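Local coordinates for catechol O-methyltransferase (PDB 7CVW), which transfers a methyl group from S-adenosyl-L-methionine to a hydroxyl of catechol-like compounds in a magnesium-dependent reaction, giving meta and para products in equal proportion, at residues A34-I39 and A95-K100; W74-L79 and S109-R114. All blocks are in the same frame, centred on the assembly; numbering follows the deposited sequence.

Contact 1. Residues A34-I39 and A95-K100; sequences AGMPAI and AAVAQK
With CG1 of V97 anti to the backbone N (chi1 170°) and CG2 anti to the carbonyl carbon, the fork of this valine is turned to A34 and M36 together. In M36, CG stands anti to the carbonyl carbon (chi1 -70°) and an extended chi2 carries SD to the valine, while the bend at chi3 only turns CE. SD sits equally close, 3.9 Å, to CB, CG1 and CG2 of V97, and CG2 also meets CB of A34 at 3.8 Å. Methionine and valine lie alongside each other, running in opposite senses. This apolar contact sets the C-terminal end of helix 22-34 and the loop that follows against helix 92-104 of the Rossmann-like methyltransferase fold. Between A34 and M36 the chain turns at G35, whose positive phi (67°) belongs to a Schellman motif closing helix 22-34, and both neighbours direct their CB toward V97. K93, one turn before V97, adds a polar tie by donating from NZ to the carbonyl O of A34. M36 is buried and also packs on L67 and H94, both S-adenosyl-L-methionine-binding residues, and its side chain comes within about 6 Å (nearest atoms) of the bound S-adenosyl-L-homocysteine. Farther along, I39 touches that ligand directly.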
loop_
_atom_site.group_PDB
_atom_site.type_symbol
_atom_site.label_atom_id
_atom_site.label_comp_id
_atom_site.label_asym_id
_atom_site.label_seq_id
_atom_site.Cartn_x
_atom_site.Cartn_y
_atom_site.Cartn_z
ATOM N N ALA A 34 22.688 11.369 -18.690
ATOM C CA ALA A 34 23.415 12.042 -17.593
ATOM C C ALA A 34 24.412 11.099 -16.910
ATOM O O ALA A 34 25.109 11.594 -16.010
ATOM C CB ALA A 34 22.436 12.594 -16.597
ATOM N N GLY A 35 24.482 9.826 -17.297
ATOM C CA GLY A 35 25.375 8.842 -16.657
ATOM C C GLY A 35 24.948 8.561 -15.228
ATOM O O GLY A 35 25.800 8.351 -14.353
ATOM N N MET A 36 23.639 8.485 -15.004
ATOM C CA MET A 36 23.032 8.249 -13.653
ATOM C C MET A 36 22.533 6.824 -13.573
ATOM O O MET A 36 22.123 6.274 -14.582
ATOM C CB MET A 36 21.895 9.250 -13.428
ATOM C CG MET A 36 22.372 10.687 -13.247
ATOM S SD MET A 36 21.069 11.960 -13.357
ATOM C CE MET A 36 20.109 11.548 -11.904
ATOM N N PRO A 37 22.531 6.222 -12.370
ATOM C CA PRO A 37 22.043 4.854 -12.233
ATOM C C PRO A 37 20.534 4.750 -12.505
ATOM O O PRO A 37 19.787 5.659 -12.172
ATOM C CB PRO A 37 22.418 4.494 -10.800
ATOM C CG PRO A 37 22.466 5.819 -10.081
ATOM C CD PRO A 37 22.953 6.823 -11.101
ATOM N N ALA A 38 20.133 3.633 -13.113
ATOM C CA ALA A 38 18.743 3.359 -13.546
ATOM C C ALA A 38 17.975 2.806 -12.353
ATOM O O ALA A 38 17.634 1.637 -12.371
ATOM C CB ALA A 38 18.721 2.377 -14.703
ATOM N N ILE A 39 17.792 3.604 -11.313
ATOM C CA ILE A 39 17.259 3.098 -10.017
ATOM C C ILE A 39 16.030 3.888 -9.561
ATOM O O ILE A 39 15.722 3.830 -8.361
ATOM C CB ILE A 39 18.371 3.063 -8.961
ATOM C CG1 ILE A 39 18.958 4.437 -8.625
ATOM C CG2 ILE A 39 19.448 2.072 -9.402
ATOM C CD1 ILE A 39 19.981 4.450 -7.504
ATOM N N ALA A 95 20.903 16.703 -9.005
ATOM C CA ALA A 95 19.963 17.782 -8.634
ATOM C C ALA A 95 19.684 18.642 -9.867
ATOM O O ALA A 95 18.534 19.080 -10.038
ATOM C CB ALA A 95 20.534 18.572 -7.485
ATOM N N ALA A 96 20.701 18.925 -10.681
ATOM C CA ALA A 96 20.535 19.772 -11.898
ATOM C C ALA A 96 19.635 19.042 -12.906
ATOM O O ALA A 96 18.791 19.695 -13.568
ATOM C CB ALA A 96 21.862 20.117 -12.523
ATOM N N VAL A 97 19.837 17.735 -13.060
ATOM C CA VAL A 97 19.018 16.907 -13.979
ATOM C C VAL A 97 17.585 16.869 -13.478
ATOM O O VAL A 97 16.665 17.112 -14.301
ATOM C CB VAL A 97 19.608 15.503 -14.143
ATOM C CG1 VAL A 97 18.651 14.584 -14.892
ATOM C CG2 VAL A 97 20.942 15.610 -14.841
ATOM N N ALA A 98 17.384 16.615 -12.177
ATOM C CA ALA A 98 16.036 16.611 -11.599
ATOM C C ALA A 98 15.388 17.986 -11.829
ATOM O O ALA A 98 14.170 18.050 -12.101
ATOM C CB ALA A 98 16.101 16.246 -10.147
ATOM N N GLN A 99 16.136 19.082 -11.674
ATOM C CA GLN A 99 15.514 20.424 -11.786
ATOM C C GLN A 99 14.963 20.608 -13.207
ATOM O O GLN A 99 13.827 21.084 -13.345
ATOM C CB GLN A 99 16.505 21.529 -11.463
ATOM C CG GLN A 99 15.853 22.900 -11.523
ATOM C CD GLN A 99 14.927 23.127 -10.354
ATOM O OE1 GLN A 99 15.359 23.069 -9.205
ATOM N NE2 GLN A 99 13.641 23.317 -10.628
ATOM N N LYS A 100 15.717 20.193 -14.220
ATOM C CA LYS A 100 15.268 20.287 -15.633
ATOM C C LYS A 100 13.999 19.448 -15.805
ATOM O O LYS A 100 13.061 19.878 -16.503
ATOM C CB LYS A 100 16.360 19.808 -16.587
ATOM C CG LYS A 100 16.037 19.983 -18.065
ATOM C CD LYS A 100 17.223 19.688 -18.966
ATOM C CE LYS A 100 16.820 19.006 -20.255
ATOM N NZ LYS A 100 17.686 19.415 -21.387
#

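Contact 2. Residues W74-L79 and S109-R114; sequences WMARAL and SQVQIR
The last part of helix 70-76 and the type I turn A76-L79 pack against the start of strand 111-115, the outermost strand on one side of the chain's central sheet, through A76 with V111 and L79 with Q110. CB of A76 points at the strand and meets CG2 of V111 at 3.8 Å. The valine has CG1 anti to its backbone N (chi1 174°), which leaves CG2 to face the alanine. The turn, closed by the bond from L79 N to A76 O (3.0 Å), brings L79 round to the same side as A76. There NE2 of Q110 lies 4.1 Å from CB of L79, a van der Waals approach of an amide nitrogen to an aliphatic carbon. The glutamine side chain is extended beyond CG, and its NE2 has a weak hydrogen bond to the carbonyl O of P80, the residue next to L79. In the Rossmann-like methyltransferase sheet, strand 111-115 runs parallel to strand 84-89, with Q110 and Q112 both paired to L85 through backbone bonds. V111 also touches I102 of helix 92-104, while on the helix 70-76 side M75 touches L85 of strand 84-89 and L49 of helix 43-55.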
loop_
_atom_site.group_PDB
_atom_site.type_symbol
_atom_site.label_atom_id
_atom_site.label_comp_id
_atom_site.label_asym_id
_atom_site.label_seq_id
_atom_site.Cartn_x
_atom_site.Cartn_y
_atom_site.Cartn_z
ATOM N N TRP A 74 5.678 11.916 -9.693
ATOM C CA TRP A 74 4.496 11.111 -9.282
ATOM C C TRP A 74 3.889 11.704 -8.006
ATOM O O TRP A 74 2.666 11.968 -7.960
ATOM C CB TRP A 74 4.906 9.661 -9.075
ATOM C CG TRP A 74 4.939 8.820 -10.313
ATOM C CD1 TRP A 74 6.038 8.293 -10.931
ATOM C CD2 TRP A 74 3.799 8.353 -11.047
ATOM N NE1 TRP A 74 5.655 7.526 -11.990
ATOM C CE2 TRP A 74 4.284 7.546 -12.088
ATOM C CE3 TRP A 74 2.420 8.531 -10.906
ATOM C CZ2 TRP A 74 3.429 6.928 -13.008
ATOM C CZ3 TRP A 74 1.580 7.942 -11.826
ATOM C CH2 TRP A 74 2.078 7.117 -12.833
ATOM N N MET A 75 4.675 11.937 -6.966
ATOM C CA MET A 75 4.101 12.441 -5.689
ATOM C C MET A 75 3.652 13.899 -5.818
ATOM O O MET A 75 2.591 14.220 -5.293
ATOM C CB MET A 75 5.087 12.303 -4.529
ATOM C CG MET A 75 5.343 10.851 -4.206
ATOM S SD MET A 75 6.399 10.656 -2.740
ATOM C CE MET A 75 7.968 11.215 -3.387
ATOM N N ALA A 76 4.415 14.777 -6.478
ATOM C CA ALA A 76 4.065 16.219 -6.533
ATOM C C ALA A 76 2.748 16.411 -7.289
ATOM O O ALA A 76 1.988 17.356 -6.972
ATOM C CB ALA A 76 5.178 16.986 -7.195
ATOM N N ARG A 77 2.431 15.507 -8.214
ATOM C CA ARG A 77 1.148 15.590 -8.954
ATOM C C ARG A 77 -0.057 15.310 -8.046
ATOM O O ARG A 77 -1.172 15.636 -8.488
ATOM C CB ARG A 77 1.193 14.655 -10.158
ATOM C CG ARG A 77 1.983 15.280 -11.294
ATOM C CD ARG A 77 2.227 14.341 -12.436
ATOM N NE ARG A 77 2.791 15.052 -13.560
ATOM C CZ ARG A 77 3.231 14.480 -14.682
ATOM N NH1 ARG A 77 3.167 13.174 -14.848
ATOM N NH2 ARG A 77 3.693 15.250 -15.656
ATOM N N ALA A 78 0.112 14.803 -6.821
ATOM C CA ALA A 78 -1.005 14.618 -5.873
ATOM C C ALA A 78 -1.289 15.923 -5.119
ATOM O O ALA A 78 -2.310 15.969 -4.436
ATOM C CB ALA A 78 -0.691 13.525 -4.894
ATOM N N LEU A 79 -0.391 16.903 -5.154
ATOM C CA LEU A 79 -0.495 18.127 -4.328
ATOM C C LEU A 79 -1.598 19.047 -4.844
ATOM O O LEU A 79 -1.839 19.125 -6.049
ATOM C CB LEU A 79 0.820 18.896 -4.359
ATOM C CG LEU A 79 2.016 18.232 -3.683
ATOM C CD1 LEU A 79 3.281 19.016 -4.007
ATOM C CD2 LEU A 79 1.833 18.136 -2.188
ATOM N N SER A 109 7.168 25.601 -9.406
ATOM C CA SER A 109 6.587 26.433 -8.323
ATOM C C SER A 109 6.356 25.603 -7.056
ATOM O O SER A 109 6.285 26.203 -5.960
ATOM C CB SER A 109 5.294 27.089 -8.769
ATOM O OG SER A 109 5.565 27.972 -9.838
ATOM N N GLN A 110 6.178 24.286 -7.191
ATOM C CA GLN A 110 5.708 23.426 -6.073
ATOM C C GLN A 110 6.823 22.526 -5.528
ATOM O O GLN A 110 6.622 21.934 -4.459
ATOM C CB GLN A 110 4.535 22.576 -6.531
ATOM C CG GLN A 110 3.272 23.401 -6.769
ATOM C CD GLN A 110 2.316 22.592 -7.599
ATOM O OE1 GLN A 110 2.501 22.437 -8.808
ATOM N NE2 GLN A 110 1.296 22.053 -6.946
ATOM N N VAL A 111 7.925 22.378 -6.234
ATOM C CA VAL A 111 8.982 21.427 -5.810
ATOM C C VAL A 111 10.225 22.245 -5.523
ATOM O O VAL A 111 10.648 22.976 -6.406
ATOM C CB VAL A 111 9.225 20.338 -6.863
ATOM C CG1 VAL A 111 10.414 19.458 -6.488
ATOM C CG2 VAL A 111 7.954 19.513 -7.072
ATOM N N GLN A 112 10.819 22.039 -4.354
ATOM C CA GLN A 112 12.105 22.645 -3.984
ATOM C C GLN A 112 13.140 21.526 -3.876
ATOM O O GLN A 112 12.964 20.625 -3.034
ATOM C CB GLN A 112 12.015 23.408 -2.675
ATOM C CG GLN A 112 13.349 24.055 -2.340
ATOM C CD GLN A 112 13.321 24.794 -1.030
ATOM O OE1 GLN A 112 12.974 24.246 0.017
ATOM N NE2 GLN A 112 13.726 26.054 -1.087
ATOM N N ILE A 113 14.174 21.583 -4.702
ATOM C CA ILE A 113 15.305 20.629 -4.635
ATOM C C ILE A 113 16.377 21.274 -3.776
ATOM O O ILE A 113 16.797 22.371 -4.116
ATOM C CB ILE A 113 15.862 20.259 -6.012
ATOM C CG1 ILE A 113 14.763 19.682 -6.901
ATOM C CG2 ILE A 113 17.040 19.312 -5.851
ATOM C CD1 ILE A 113 15.130 19.597 -8.358
ATOM N N ARG A 114 16.802 20.600 -2.710
ATOM C CA ARG A 114 17.889 21.112 -1.850
ATOM C C ARG A 114 19.105 20.229 -2.072
ATOM O O ARG A 114 18.987 18.986 -1.884
ATOM C CB ARG A 114 17.454 21.093 -0.395
ATOM C CG ARG A 114 16.384 22.116 -0.070
ATOM C CD ARG A 114 16.822 22.670 1.245
ATOM N NE ARG A 114 15.696 23.278 1.832
ATOM C CZ ARG A 114 15.661 23.742 3.056
ATOM N NH1 ARG A 114 16.705 23.686 3.872
ATOM N NH2 ARG A 114 14.530 24.275 3.434
#

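In the fold
The centres of contacts 1 and 2 lie about 16 Å apart, and the chain visits them in turn: 34-39, 74-79, 95-100, then 109-114. They meet directly where helix 92-104 lies against the next element in the chain, strand 111-115: CD1 of I113 packs on the backbone around A95, A98 and Q99. Strand 84-89, helix 92-104 and strand 111-115 form a beta-alpha-beta unit with parallel neighbouring strands. Helix 92-104 meets the 34-39 loop through V97 and strand 111-115 through A95, A98 and Q99. Contact 1 borders the S-adenosyl-L-homocysteine pocket, whereas the side chain of V111 in contact 2 is about 12 Å (nearest atoms) from that ligand, at the edge of the sheet.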